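Local coordinates for protein KLLA0B12012p (Kluyveromyces lactis, PDB 6Y3P) that binds the mRNA decapping enzyme Dcp2 directly, as Pby1, and probably binds ATP through its C-terminal ATP-grasp domain, at residues E16-Y21 against Y52-Q57; L24-R29 against L362-F367; T49-Y52 against Q57-M60; D61-N66 against L322-E327. One frame throughout, in Å; residues are numbered along the deposited sequence.

Contact 1 (E16-Y21 against Y52-Q57)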
loop_
_atom_site.group_PDB
_atom_site.type_symbol
_atom_site.label_atom_id
_atom_site.label_comp_id
_atom_site.label_asym_id
_atom_site.label_seq_id
_atom_site.Cartn_x
_atom_site.Cartn_y
_atom_site.Cartn_z
ATOM N N GLU A 16 12.229 0.752 22.104
ATOM C CA GLU A 16 11.295 0.207 23.093
ATOM C C GLU A 16 10.052 1.090 23.251
ATOM O O GLU A 16 9.052 0.638 23.803
ATOM C CB GLU A 16 12.018 -0.010 24.433
ATOM C CG GLU A 16 13.154 -1.016 24.335
ATOM C CD GLU A 16 13.932 -1.271 25.612
ATOM O OE1 GLU A 16 13.348 -1.838 26.566
ATOM O OE2 GLU A 16 15.141 -0.949 25.641
ATOM N N THR A 17 10.103 2.328 22.713
ATOM C CA THR A 17 8.982 3.258 22.698
ATOM C C THR A 17 8.005 2.939 21.575
ATOM O O THR A 17 6.860 3.395 21.641
ATOM C CB THR A 17 9.436 4.721 22.604
ATOM O OG1 THR A 17 10.537 4.856 21.704
ATOM C CG2 THR A 17 9.756 5.313 23.959
ATOM N N GLU A 18 8.450 2.193 20.532
ATOM C CA GLU A 18 7.592 1.834 19.397
ATOM C C GLU A 18 6.476 0.857 19.771
ATOM O O GLU A 18 6.685 -0.100 20.531
ATOM C CB GLU A 18 8.397 1.321 18.191
ATOM C CG GLU A 18 8.783 2.411 17.201
ATOM C CD GLU A 18 9.665 1.979 16.039
ATOM O OE1 GLU A 18 9.406 0.910 15.431
ATOM O OE2 GLU A 18 10.592 2.751 15.700
ATOM N N TYR A 19 5.285 1.126 19.222
ATOM C CA TYR A 19 4.034 0.384 19.402
ATOM C C TYR A 19 4.172 -1.147 19.244
ATOM O O TYR A 19 3.591 -1.901 20.033
ATOM C CB TYR A 19 2.970 0.947 18.420
ATOM C CG TYR A 19 1.567 0.427 18.644
ATOM C CD1 TYR A 19 0.783 0.909 19.689
ATOM C CD2 TYR A 19 1.016 -0.539 17.803
ATOM C CE1 TYR A 19 -0.500 0.418 19.914
ATOM C CE2 TYR A 19 -0.269 -1.036 18.016
ATOM C CZ TYR A 19 -1.028 -0.546 19.067
ATOM O OH TYR A 19 -2.296 -1.021 19.280
ATOM N N ILE A 20 4.958 -1.591 18.241
ATOM C CA ILE A 20 5.136 -3.013 17.888
ATOM C C ILE A 20 6.187 -3.787 18.723
ATOM O O ILE A 20 6.281 -5.007 18.554
ATOM C CB ILE A 20 5.421 -3.136 16.366
ATOM C CG1 ILE A 20 6.747 -2.412 15.957
ATOM C CG2 ILE A 20 4.222 -2.580 15.580
ATOM C CD1 ILE A 20 7.283 -2.751 14.566
ATOM N N TYR A 21 6.955 -3.108 19.618
ATOM C CA TYR A 21 8.015 -3.734 20.429
ATOM C C TYR A 21 7.496 -4.858 21.361
ATOM O O TYR A 21 7.986 -5.987 21.265
ATOM C CB TYR A 21 8.838 -2.684 21.199
ATOM C CG TYR A 21 9.967 -3.281 22.018
ATOM C CD1 TYR A 21 11.233 -3.469 21.469
ATOM C CD2 TYR A 21 9.770 -3.650 23.345
ATOM C CE1 TYR A 21 12.265 -4.038 22.214
ATOM C CE2 TYR A 21 10.795 -4.208 24.102
ATOM C CZ TYR A 21 12.046 -4.386 23.540
ATOM O OH TYR A 21 13.045 -4.927 24.316
ATOM N N TYR A 52 15.000 -7.682 13.195
ATOM C CA TYR A 52 13.803 -6.913 12.995
ATOM C C TYR A 52 14.191 -5.509 13.453
ATOM O O TYR A 52 14.517 -5.300 14.627
ATOM C CB TYR A 52 12.590 -7.469 13.775
ATOM C CG TYR A 52 11.273 -6.907 13.274
ATOM C CD1 TYR A 52 10.942 -5.572 13.474
ATOM C CD2 TYR A 52 10.389 -7.691 12.544
ATOM C CE1 TYR A 52 9.758 -5.032 12.972
ATOM C CE2 TYR A 52 9.183 -7.170 12.062
ATOM C CZ TYR A 52 8.878 -5.832 12.269
ATOM O OH TYR A 52 7.706 -5.270 11.803
ATOM N N GLY A 53 14.269 -4.595 12.492
ATOM C CA GLY A 53 14.623 -3.207 12.735
ATOM C C GLY A 53 13.846 -2.224 11.883
ATOM O O GLY A 53 13.021 -2.619 11.066
ATOM N N ASP A 54 14.100 -0.919 12.087
ATOM C CA ASP A 54 13.564 0.170 11.269
ATOM C C ASP A 54 14.407 0.120 10.004
ATOM O O ASP A 54 15.490 -0.464 10.050
ATOM C CB ASP A 54 13.696 1.531 11.981
ATOM C CG ASP A 54 12.757 1.680 13.161
ATOM O OD1 ASP A 54 11.546 1.380 13.006
ATOM O OD2 ASP A 54 13.226 2.087 14.241
ATOM N N TYR A 55 13.893 0.639 8.867
ATOM C CA TYR A 55 14.568 0.532 7.573
ATOM C C TYR A 55 16.039 0.901 7.604
ATOM O O TYR A 55 16.863 0.121 7.120
ATOM C CB TYR A 55 13.842 1.295 6.449
ATOM C CG TYR A 55 14.463 1.008 5.099
ATOM C CD1 TYR A 55 14.451 -0.280 4.562
ATOM C CD2 TYR A 55 15.125 2.006 4.387
ATOM C CE1 TYR A 55 15.042 -0.560 3.331
ATOM C CE2 TYR A 55 15.733 1.738 3.159
ATOM C CZ TYR A 55 15.682 0.455 2.628
ATOM O OH TYR A 55 16.262 0.188 1.406
ATOM N N GLU A 56 16.363 2.049 8.220
ATOM C CA GLU A 56 17.723 2.560 8.334
ATOM C C GLU A 56 18.643 1.728 9.232
ATOM O O GLU A 56 19.858 1.808 9.041
ATOM C CB GLU A 56 17.730 4.047 8.773
ATOM C CG GLU A 56 17.295 5.054 7.701
ATOM C CD GLU A 56 17.631 4.786 6.237
ATOM O OE1 GLU A 56 16.700 4.838 5.398
ATOM O OE2 GLU A 56 18.819 4.534 5.923
ATOM N N GLN A 57 18.095 0.929 10.198
ATOM C CA GLN A 57 18.961 0.113 11.085
ATOM C C GLN A 57 19.404 -1.194 10.383
ATOM O O GLN A 57 20.370 -1.838 10.810
ATOM C CB GLN A 57 18.273 -0.230 12.422
ATOM C CG GLN A 57 17.785 0.958 13.253
ATOM C CD GLN A 57 16.699 0.591 14.240
ATOM O OE1 GLN A 57 15.962 -0.394 14.090
ATOM N NE2 GLN A 57 16.526 1.410 15.247
#

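Contact 2 (L24-R29 against L362-F367). With SO4 (sulfate ion), chain B.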
loop_
_atom_site.group_PDB
_atom_site.type_symbol
_atom_site.label_atom_id
_atom_site.label_comp_id
_atom_site.label_asym_id
_atom_site.label_seq_id
_atom_site.Cartn_x
_atom_site.Cartn_y
_atom_site.Cartn_z
ATOM N N LEU A 24 6.086 -7.855 19.355
ATOM C CA LEU A 24 7.177 -8.622 18.756
ATOM C C LEU A 24 7.925 -9.492 19.771
ATOM O O LEU A 24 8.231 -10.643 19.461
ATOM C CB LEU A 24 8.158 -7.720 17.991
ATOM C CG LEU A 24 7.776 -7.349 16.580
ATOM C CD1 LEU A 24 8.550 -6.146 16.125
ATOM C CD2 LEU A 24 7.967 -8.525 15.637
ATOM N N ASN A 25 8.167 -8.961 20.996
ATOM C CA ASN A 25 8.814 -9.698 22.084
ATOM C C ASN A 25 7.976 -10.871 22.569
ATOM O O ASN A 25 8.527 -11.951 22.756
ATOM C CB ASN A 25 9.187 -8.788 23.236
ATOM C CG ASN A 25 10.658 -8.470 23.269
ATOM O OD1 ASN A 25 11.513 -9.320 23.554
ATOM N ND2 ASN A 25 10.981 -7.233 22.970
ATOM N N ARG A 26 6.647 -10.676 22.738
ATOM C CA ARG A 26 5.719 -11.744 23.160
ATOM C C ARG A 26 5.690 -12.862 22.102
ATOM O O ARG A 26 5.774 -14.045 22.437
ATOM C CB ARG A 26 4.308 -11.192 23.403
ATOM C CG ARG A 26 4.256 -10.204 24.576
ATOM C CD ARG A 26 2.825 -9.815 24.936
ATOM N NE ARG A 26 2.210 -8.889 23.974
ATOM C CZ ARG A 26 2.296 -7.558 24.037
ATOM N NH1 ARG A 26 3.004 -6.973 24.998
ATOM N NH2 ARG A 26 1.689 -6.806 23.126
ATOM N N SER A 27 5.648 -12.459 20.831
ATOM C CA SER A 27 5.640 -13.342 19.685
ATOM C C SER A 27 6.975 -14.106 19.542
ATOM O O SER A 27 6.945 -15.307 19.273
ATOM C CB SER A 27 5.312 -12.548 18.433
ATOM O OG SER A 27 4.956 -13.460 17.419
ATOM N N PHE A 28 8.136 -13.426 19.739
ATOM C CA PHE A 28 9.446 -14.092 19.691
ATOM C C PHE A 28 9.573 -15.105 20.841
ATOM O O PHE A 28 10.037 -16.225 20.611
ATOM C CB PHE A 28 10.630 -13.088 19.703
ATOM C CG PHE A 28 10.831 -12.305 18.418
ATOM C CD1 PHE A 28 10.684 -12.920 17.173
ATOM C CD2 PHE A 28 11.219 -10.969 18.451
ATOM C CE1 PHE A 28 10.866 -12.195 15.984
ATOM C CE2 PHE A 28 11.390 -10.242 17.260
ATOM C CZ PHE A 28 11.207 -10.858 16.035
ATOM N N ARG A 29 9.100 -14.725 22.051
ATOM C CA ARG A 29 9.086 -15.551 23.265
ATOM C C ARG A 29 8.267 -16.831 23.066
ATOM O O ARG A 29 8.739 -17.931 23.385
ATOM C CB ARG A 29 8.479 -14.750 24.445
ATOM C CG ARG A 29 9.440 -14.448 25.597
ATOM C CD ARG A 29 9.563 -15.580 26.619
ATOM N NE ARG A 29 8.418 -15.658 27.534
ATOM C CZ ARG A 29 8.343 -16.472 28.587
ATOM N NH1 ARG A 29 9.353 -17.283 28.882
ATOM N NH2 ARG A 29 7.261 -16.475 29.354
ATOM N N LEU A 362 -5.655 -6.673 17.318
ATOM C CA LEU A 362 -5.462 -6.809 15.882
ATOM C C LEU A 362 -3.961 -6.871 15.525
ATOM O O LEU A 362 -3.571 -7.727 14.733
ATOM C CB LEU A 362 -6.177 -5.649 15.145
ATOM C CG LEU A 362 -6.235 -5.741 13.625
ATOM C CD1 LEU A 362 -7.507 -5.135 13.083
ATOM C CD2 LEU A 362 -4.996 -5.109 12.976
ATOM N N ILE A 363 -3.138 -5.977 16.125
ATOM C CA ILE A 363 -1.699 -5.880 15.858
ATOM C C ILE A 363 -0.946 -7.052 16.530
ATOM O O ILE A 363 0.014 -7.563 15.938
ATOM C CB ILE A 363 -1.169 -4.451 16.212
ATOM C CG1 ILE A 363 -1.714 -3.386 15.232
ATOM C CG2 ILE A 363 0.353 -4.349 16.351
ATOM C CD1 ILE A 363 -1.259 -3.505 13.740
ATOM N N ASP A 364 -1.426 -7.515 17.728
ATOM C CA ASP A 364 -0.851 -8.659 18.460
ATOM C C ASP A 364 -0.970 -9.952 17.653
ATOM O O ASP A 364 -0.038 -10.746 17.619
ATOM C CB ASP A 364 -1.565 -8.854 19.801
ATOM C CG ASP A 364 -1.126 -7.947 20.928
ATOM O OD1 ASP A 364 -0.252 -7.084 20.690
ATOM O OD2 ASP A 364 -1.649 -8.109 22.057
ATOM N N GLU A 365 -2.113 -10.154 17.003
ATOM C CA GLU A 365 -2.386 -11.337 16.201
ATOM C C GLU A 365 -1.606 -11.269 14.894
ATOM O O GLU A 365 -1.234 -12.311 14.356
ATOM C CB GLU A 365 -3.897 -11.449 15.942
ATOM C CG GLU A 365 -4.280 -12.710 15.187
ATOM C CD GLU A 365 -5.720 -12.834 14.744
ATOM O OE1 GLU A 365 -6.613 -12.310 15.448
ATOM O OE2 GLU A 365 -5.956 -13.506 13.714
ATOM N N LEU A 366 -1.345 -10.044 14.391
ATOM C CA LEU A 366 -0.586 -9.857 13.166
ATOM C C LEU A 366 0.848 -10.346 13.358
ATOM O O LEU A 366 1.319 -11.158 12.552
ATOM C CB LEU A 366 -0.618 -8.384 12.689
ATOM C CG LEU A 366 0.484 -7.911 11.693
ATOM C CD1 LEU A 366 0.397 -8.614 10.345
ATOM C CD2 LEU A 366 0.449 -6.418 11.517
ATOM N N PHE A 367 1.535 -9.848 14.415
ATOM C CA PHE A 367 2.937 -10.180 14.700
ATOM C C PHE A 367 3.086 -11.600 15.199
ATOM O O PHE A 367 4.099 -12.209 14.912
ATOM C CB PHE A 367 3.614 -9.139 15.598
ATOM C CG PHE A 367 3.781 -7.852 14.829
ATOM C CD1 PHE A 367 4.784 -7.718 13.873
ATOM C CD2 PHE A 367 2.872 -6.808 14.979
ATOM C CE1 PHE A 367 4.895 -6.551 13.110
ATOM C CE2 PHE A 367 2.973 -5.646 14.201
ATOM C CZ PHE A 367 4.001 -5.513 13.297
HETATM S S SO4 B . 2.469 -3.517 24.777
HETATM O O1 SO4 B . 2.029 -3.498 23.375
HETATM O O2 SO4 B . 1.735 -4.545 25.507
HETATM O O3 SO4 B . 2.231 -2.219 25.398
HETATM O O4 SO4 B . 3.893 -3.802 24.862
#

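Contact 3 (T49-Y52 against Q57-M60)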
loop_
_atom_site.group_PDB
_atom_site.type_symbol
_atom_site.label_atom_id
_atom_site.label_comp_id
_atom_site.label_asym_id
_atom_site.label_seq_id
_atom_site.Cartn_x
_atom_site.Cartn_y
_atom_site.Cartn_z
ATOM N N THR A 49 20.615 -15.516 11.942
ATOM C CA THR A 49 19.974 -14.463 12.738
ATOM C C THR A 49 18.835 -13.755 12.032
ATOM O O THR A 49 18.854 -13.575 10.818
ATOM C CB THR A 49 21.017 -13.403 13.301
ATOM O OG1 THR A 49 20.885 -12.130 12.663
ATOM C CG2 THR A 49 22.437 -13.846 13.215
ATOM N N PHE A 50 17.880 -13.292 12.824
ATOM C CA PHE A 50 16.775 -12.509 12.317
ATOM C C PHE A 50 16.800 -11.141 12.968
ATOM O O PHE A 50 16.599 -11.020 14.176
ATOM C CB PHE A 50 15.416 -13.206 12.506
ATOM C CG PHE A 50 14.295 -12.397 11.904
ATOM C CD1 PHE A 50 14.216 -12.205 10.533
ATOM C CD2 PHE A 50 13.378 -11.743 12.714
ATOM C CE1 PHE A 50 13.230 -11.389 9.982
ATOM C CE2 PHE A 50 12.388 -10.934 12.158
ATOM C CZ PHE A 50 12.318 -10.766 10.796
ATOM N N HIS A 51 17.049 -10.126 12.157
ATOM C CA HIS A 51 17.102 -8.736 12.569
ATOM C C HIS A 51 15.794 -8.033 12.180
ATOM O O HIS A 51 15.475 -7.882 10.993
ATOM C CB HIS A 51 18.358 -8.048 11.972
ATOM C CG HIS A 51 18.554 -6.584 12.292
ATOM N ND1 HIS A 51 19.439 -5.801 11.558
ATOM C CD2 HIS A 51 17.995 -5.811 13.258
ATOM C CE1 HIS A 51 19.378 -4.596 12.093
ATOM N NE2 HIS A 51 18.521 -4.552 13.114
ATOM N N TYR A 52 15.000 -7.682 13.195
ATOM C CA TYR A 52 13.803 -6.913 12.995
ATOM C C TYR A 52 14.191 -5.509 13.453
ATOM O O TYR A 52 14.517 -5.300 14.627
ATOM C CB TYR A 52 12.590 -7.469 13.775
ATOM C CG TYR A 52 11.273 -6.907 13.274
ATOM C CD1 TYR A 52 10.942 -5.572 13.474
ATOM C CD2 TYR A 52 10.389 -7.691 12.544
ATOM C CE1 TYR A 52 9.758 -5.032 12.972
ATOM C CE2 TYR A 52 9.183 -7.170 12.062
ATOM C CZ TYR A 52 8.878 -5.832 12.269
ATOM O OH TYR A 52 7.706 -5.270 11.803
ATOM N N GLN A 57 18.095 0.929 10.198
ATOM C CA GLN A 57 18.961 0.113 11.085
ATOM C C GLN A 57 19.404 -1.194 10.383
ATOM O O GLN A 57 20.370 -1.838 10.810
ATOM C CB GLN A 57 18.273 -0.230 12.422
ATOM C CG GLN A 57 17.785 0.958 13.253
ATOM C CD GLN A 57 16.699 0.591 14.240
ATOM O OE1 GLN A 57 15.962 -0.394 14.090
ATOM N NE2 GLN A 57 16.526 1.410 15.247
ATOM N N LEU A 58 18.690 -1.596 9.325
ATOM C CA LEU A 58 19.042 -2.849 8.647
ATOM C C LEU A 58 20.289 -2.723 7.765
ATOM O O LEU A 58 20.632 -1.617 7.337
ATOM C CB LEU A 58 17.850 -3.423 7.872
ATOM C CG LEU A 58 16.553 -3.621 8.651
ATOM C CD1 LEU A 58 15.441 -4.028 7.723
ATOM C CD2 LEU A 58 16.706 -4.650 9.764
ATOM N N ASP A 59 20.988 -3.852 7.548
ATOM C CA ASP A 59 22.202 -3.888 6.744
ATOM C C ASP A 59 21.935 -4.595 5.429
ATOM O O ASP A 59 21.993 -5.828 5.351
ATOM C CB ASP A 59 23.363 -4.534 7.510
ATOM C CG ASP A 59 24.740 -4.298 6.886
ATOM O OD1 ASP A 59 24.807 -3.710 5.769
ATOM O OD2 ASP A 59 25.747 -4.667 7.522
ATOM N N MET A 60 21.678 -3.793 4.382
ATOM C CA MET A 60 21.338 -4.280 3.046
ATOM C C MET A 60 22.497 -5.001 2.355
ATOM O O MET A 60 22.245 -5.930 1.582
ATOM C CB MET A 60 20.737 -3.164 2.168
ATOM C CG MET A 60 19.435 -2.567 2.728
ATOM S SD MET A 60 18.080 -3.758 2.825
ATOM C CE MET A 60 17.452 -3.401 4.405
#

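Contact 4 (D61-N66 against L322-E327)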
loop_
_atom_site.group_PDB
_atom_site.type_symbol
_atom_site.label_atom_id
_atom_site.label_comp_id
_atom_site.label_asym_id
_atom_site.label_seq_id
_atom_site.Cartn_x
_atom_site.Cartn_y
_atom_site.Cartn_z
ATOM N N ASP A 61 23.748 -4.636 2.674
ATOM C CA ASP A 61 24.933 -5.303 2.115
ATOM C C ASP A 61 25.113 -6.715 2.700
ATOM O O ASP A 61 25.485 -7.630 1.972
ATOM C CB ASP A 61 26.207 -4.444 2.289
ATOM C CG ASP A 61 26.155 -3.122 1.532
ATOM O OD1 ASP A 61 25.987 -2.072 2.186
ATOM O OD2 ASP A 61 26.261 -3.144 0.281
ATOM N N GLN A 62 24.831 -6.888 4.005
ATOM C CA GLN A 62 24.909 -8.177 4.707
ATOM C C GLN A 62 23.711 -9.095 4.379
ATOM O O GLN A 62 23.763 -10.295 4.639
ATOM C CB GLN A 62 25.034 -7.956 6.220
ATOM C CG GLN A 62 26.460 -7.854 6.685
ATOM C CD GLN A 62 26.872 -9.060 7.471
ATOM O OE1 GLN A 62 27.067 -10.148 6.930
ATOM N NE2 GLN A 62 27.064 -8.879 8.764
ATOM N N LEU A 63 22.638 -8.518 3.821
ATOM C CA LEU A 63 21.434 -9.244 3.431
ATOM C C LEU A 63 21.640 -9.878 2.059
ATOM O O LEU A 63 21.154 -10.986 1.810
ATOM C CB LEU A 63 20.220 -8.281 3.438
ATOM C CG LEU A 63 18.838 -8.817 3.059
ATOM C CD1 LEU A 63 18.315 -9.834 4.081
ATOM C CD2 LEU A 63 17.858 -7.677 2.946
ATOM N N MET A 64 22.343 -9.167 1.162
ATOM C CA MET A 64 22.599 -9.668 -0.186
ATOM C C MET A 64 23.875 -10.501 -0.293
ATOM O O MET A 64 24.057 -11.181 -1.301
ATOM C CB MET A 64 22.579 -8.541 -1.225
ATOM C CG MET A 64 23.588 -7.465 -0.975
ATOM S SD MET A 64 23.537 -6.271 -2.308
ATOM C CE MET A 64 23.903 -4.776 -1.416
ATOM N N SER A 65 24.721 -10.482 0.747
ATOM C CA SER A 65 25.999 -11.201 0.762
ATOM C C SER A 65 26.089 -12.338 1.788
ATOM O O SER A 65 26.903 -13.262 1.609
ATOM C CB SER A 65 27.154 -10.226 0.976
ATOM O OG SER A 65 27.219 -9.728 2.303
ATOM N N ASN A 66 25.318 -12.232 2.896
ATOM C CA ASN A 66 25.337 -13.238 3.951
ATOM C C ASN A 66 23.994 -13.907 4.076
ATOM O O ASN A 66 22.975 -13.253 4.340
ATOM C CB ASN A 66 25.821 -12.662 5.285
ATOM C CG ASN A 66 26.222 -13.683 6.327
ATOM O OD1 ASN A 66 25.920 -14.877 6.243
ATOM N ND2 ASN A 66 26.911 -13.227 7.352
ATOM N N LEU A 322 14.138 -11.939 -2.045
ATOM C CA LEU A 322 15.275 -12.555 -1.389
ATOM C C LEU A 322 14.745 -13.614 -0.446
ATOM O O LEU A 322 13.788 -13.366 0.292
ATOM C CB LEU A 322 16.050 -11.497 -0.566
ATOM C CG LEU A 322 17.142 -10.676 -1.253
ATOM C CD1 LEU A 322 18.017 -11.537 -2.145
ATOM C CD2 LEU A 322 16.560 -9.483 -2.001
ATOM N N LYS A 323 15.417 -14.758 -0.419
ATOM C CA LYS A 323 15.121 -15.918 0.424
ATOM C C LYS A 323 15.205 -15.577 1.937
ATOM O O LYS A 323 14.456 -16.114 2.749
ATOM C CB LYS A 323 16.114 -17.052 0.061
ATOM C CG LYS A 323 15.837 -18.403 0.711
ATOM C CD LYS A 323 14.996 -19.327 -0.151
ATOM C CE LYS A 323 14.145 -20.240 0.696
ATOM N NZ LYS A 323 12.878 -20.595 0.006
ATOM N N ASN A 324 16.116 -14.691 2.297
ATOM C CA ASN A 324 16.379 -14.323 3.682
ATOM C C ASN A 324 15.676 -13.019 4.112
ATOM O O ASN A 324 16.007 -12.430 5.135
ATOM C CB ASN A 324 17.914 -14.286 3.933
ATOM C CG ASN A 324 18.704 -13.422 2.984
ATOM O OD1 ASN A 324 18.347 -13.195 1.815
ATOM N ND2 ASN A 324 19.826 -12.947 3.460
ATOM N N SER A 325 14.693 -12.587 3.346
ATOM C CA SER A 325 13.928 -11.391 3.684
ATOM C C SER A 325 12.485 -11.742 3.937
ATOM O O SER A 325 12.000 -12.750 3.439
ATOM C CB SER A 325 13.970 -10.381 2.542
ATOM O OG SER A 325 15.285 -9.942 2.278
ATOM N N LEU A 326 11.818 -10.903 4.714
ATOM C CA LEU A 326 10.376 -10.864 4.902
ATOM C C LEU A 326 10.025 -9.393 5.006
ATOM O O LEU A 326 10.894 -8.596 5.333
ATOM C CB LEU A 326 9.783 -11.703 6.072
ATOM C CG LEU A 326 10.112 -11.347 7.531
ATOM C CD1 LEU A 326 9.366 -10.081 8.004
ATOM C CD2 LEU A 326 9.696 -12.476 8.408
ATOM N N GLU A 327 8.803 -9.021 4.694
ATOM C CA GLU A 327 8.418 -7.628 4.818
ATOM C C GLU A 327 6.924 -7.502 4.923
ATOM O O GLU A 327 6.215 -8.131 4.148
ATOM C CB GLU A 327 8.968 -6.749 3.667
ATOM C CG GLU A 327 8.816 -5.261 3.968
ATOM C CD GLU A 327 9.528 -4.255 3.087
ATOM O OE1 GLU A 327 10.405 -4.672 2.299
ATOM O OE2 GLU A 327 9.207 -3.046 3.185
#

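Contact 1 (E16-Y21 against Y52-Q57)
Glu18 and Ile20 meet Asp54 and Tyr52 where two loops leave neighbouring strands, 8-12 and 48-52, at the C-terminal edge of the parallel sheet. Glu18 opens a type I beta turn that ends at Tyr21, closed by Tyr21 N to Glu18 O at 3.2 Å. From this turn the two side chains reach across. Ile20 makes the apolar half. Its CG1 sits between the backbone N and the carbonyl carbon (chi1 62°), and CD1 comes within 3.7 Å of Tyr52 CE1, close to the hydroxyl end of the ring. The two side chains cross at about a right angle. Glu18 and Asp54 make the polar half. The side chains come from opposite directions, their carboxylate planes 42° apart, and Glu18 OE2 lies 3.1 Å from Asp54 OD2. The backbone of Asp54 is gripped separately: Asp54 N gives a nearly straight bond to Gln57 OE1 at 2.8 Å, from above the carbonyl plane. Gln57 OE1 also bonds Thr13 OG1. An alanine in place of Glu18 would probably open a gap beside the Asp54 carboxylate. Two carboxylates so close would repel if both were ionised, so the pair may raise the pKa of at least one of them.

Contact 2 (L24-R29 against L362-F367)
Arg26, Ser27 and Leu24 touch Asp364 and Phe367 across a helix-helix packing. Helix 21-31 follows strand 8-12 of the parallel sheet. Helix 357-375 comes from the far end of the chain. The two segments run in roughly the same direction, with axes 9.3 Å apart and a crossing angle of -39°. Three different contacts join them. At the buried end, Leu24 CD2 lies 3.7 Å from Phe367 CD1, approaching the ring obliquely. At the surface, Arg26 NH2 forms a salt bridge with Asp364 OD1 at 3.1 Å. The aspartate oxygen lies in the guanidinium plane, while NH2 meets it on the syn side, out of the carboxylate plane. If an alanine replaced Asp364, Arg26 would probably lose its mate across the helices, and its guanidinium would be freer to swing. The arginine chain bends at chi3 (-74°), which turns its end toward both anions. The second is a sulfate, probably from the crystallisation liquor, held by Arg26 NH1 to sulfate O2 at 2.8 Å and by weaker bonds. Further out, Phe352 meets the Phe367 ring edge-to-face, and Leu12 lies against Leu24. The third contact is a hydrogen bond in the middle: Ser27 OG is 2.9 Å from Phe367 O and sits above the plane of that carbonyl.

Contact 3 (T49-Y52 against Q57-M60)
His51 and Leu58 form the tight part of this contact, a CH-pi interaction. Leu58 CD2 stands over the centre of one face of the imidazole, 3.5 Å from the ring centroid and only 12° off the ring normal. The histidine CG is anti to its own backbone N (chi1 179°), and this carries the ring out from strand 48-52 to the loop before helix 60-65. At the ring edge, near its plane, Gln57 O comes within 3.2 Å of His51 CE1. Both ring nitrogens have partners: ND1 bonds the hydroxyl of Tyr69, and NE2 bonds that of Thr13. They fix the rotation of the ring, presenting a flat face to the leucine. The other side is looser. Gln57 is partly exposed, and its CB comes no nearer to His51 NE2 than 4.4 Å. Its amide does not touch the ring; the Thr13 hydroxyl links the two. Asp59 is also partly exposed and serves as the N-cap of helix 60-65, through a weak bond from Asp61 N to Asp59 OD1. The contact lies in a beta-alpha-beta crossover: strand 48-52 leads through helix 60-65 to strand 69-71, its parallel neighbour, while strand 8-12 flanks strand 48-52 on the other side.

Contact 4 (D61-N66 against L322-E327)
Leu63 and Asn324 are the nearest pair of the two backbones, their CA atoms 7.2 Å apart. Residues 61-65 form a weakly bonded helix, with Ser65 N to Asp61 O at a weak 3.2 Å. Segment 322-327 makes a type I beta turn from Leu322 to Ser325 and then enters strand 326-335. Asn324 projects from this turn. Its CG lies between the backbone N and the carbonyl carbon (chi1 54°), and this points the amide at the end of the helix. Asn324 ND2 bonds Leu63 O at 2.9 Å with an angle of 164°. The donor lies in the carbonyl plane, on a lone pair. Asn324 ND2 also bonds Tyr69 O. The contact thus brings the helix of a beta-alpha-beta unit against the turn leading into a strand of the larger antiparallel sheet. Just beyond, Leu326 shares backbone bonding with Ala71 of strand 69-71. Leu63 lays its two methyls against polar groups: CD1 lies 3.5 Å from Asn324 ND2, and CD2 lies 3.5 Å from Ser325 OG. Ser73 O satisfies that hydroxyl. The leucine also touches Tyr69, Ala71 and Ile75. Within the segment, Ser65 OG bonds Asp61 O at 2.7 Å.

Overall arrangement
All four contacts lie in or beside the parallel sheet of the C-terminal ATP-grasp domain of Pby1. Contacts 1 and 3 have centres about 11 Å apart and share Tyr52 and Gln57. Contact 3 closes before contact 4 opens along the chain, with centres about 8 Å apart. Both lie within the span of contact 2, whose segments alternate with those of contact 1. Centres of contacts 1 and 2 are about 13 Å apart; Tyr52 packs on Leu24 and Phe367, and Ile20 on Phe367. Contacts 2 and 4 do not touch: centres about 22 Å, nearest atoms about 8 Å apart. These two bring late residues back, tying the N-terminal sheet to helix 357-375 and strand 326-335.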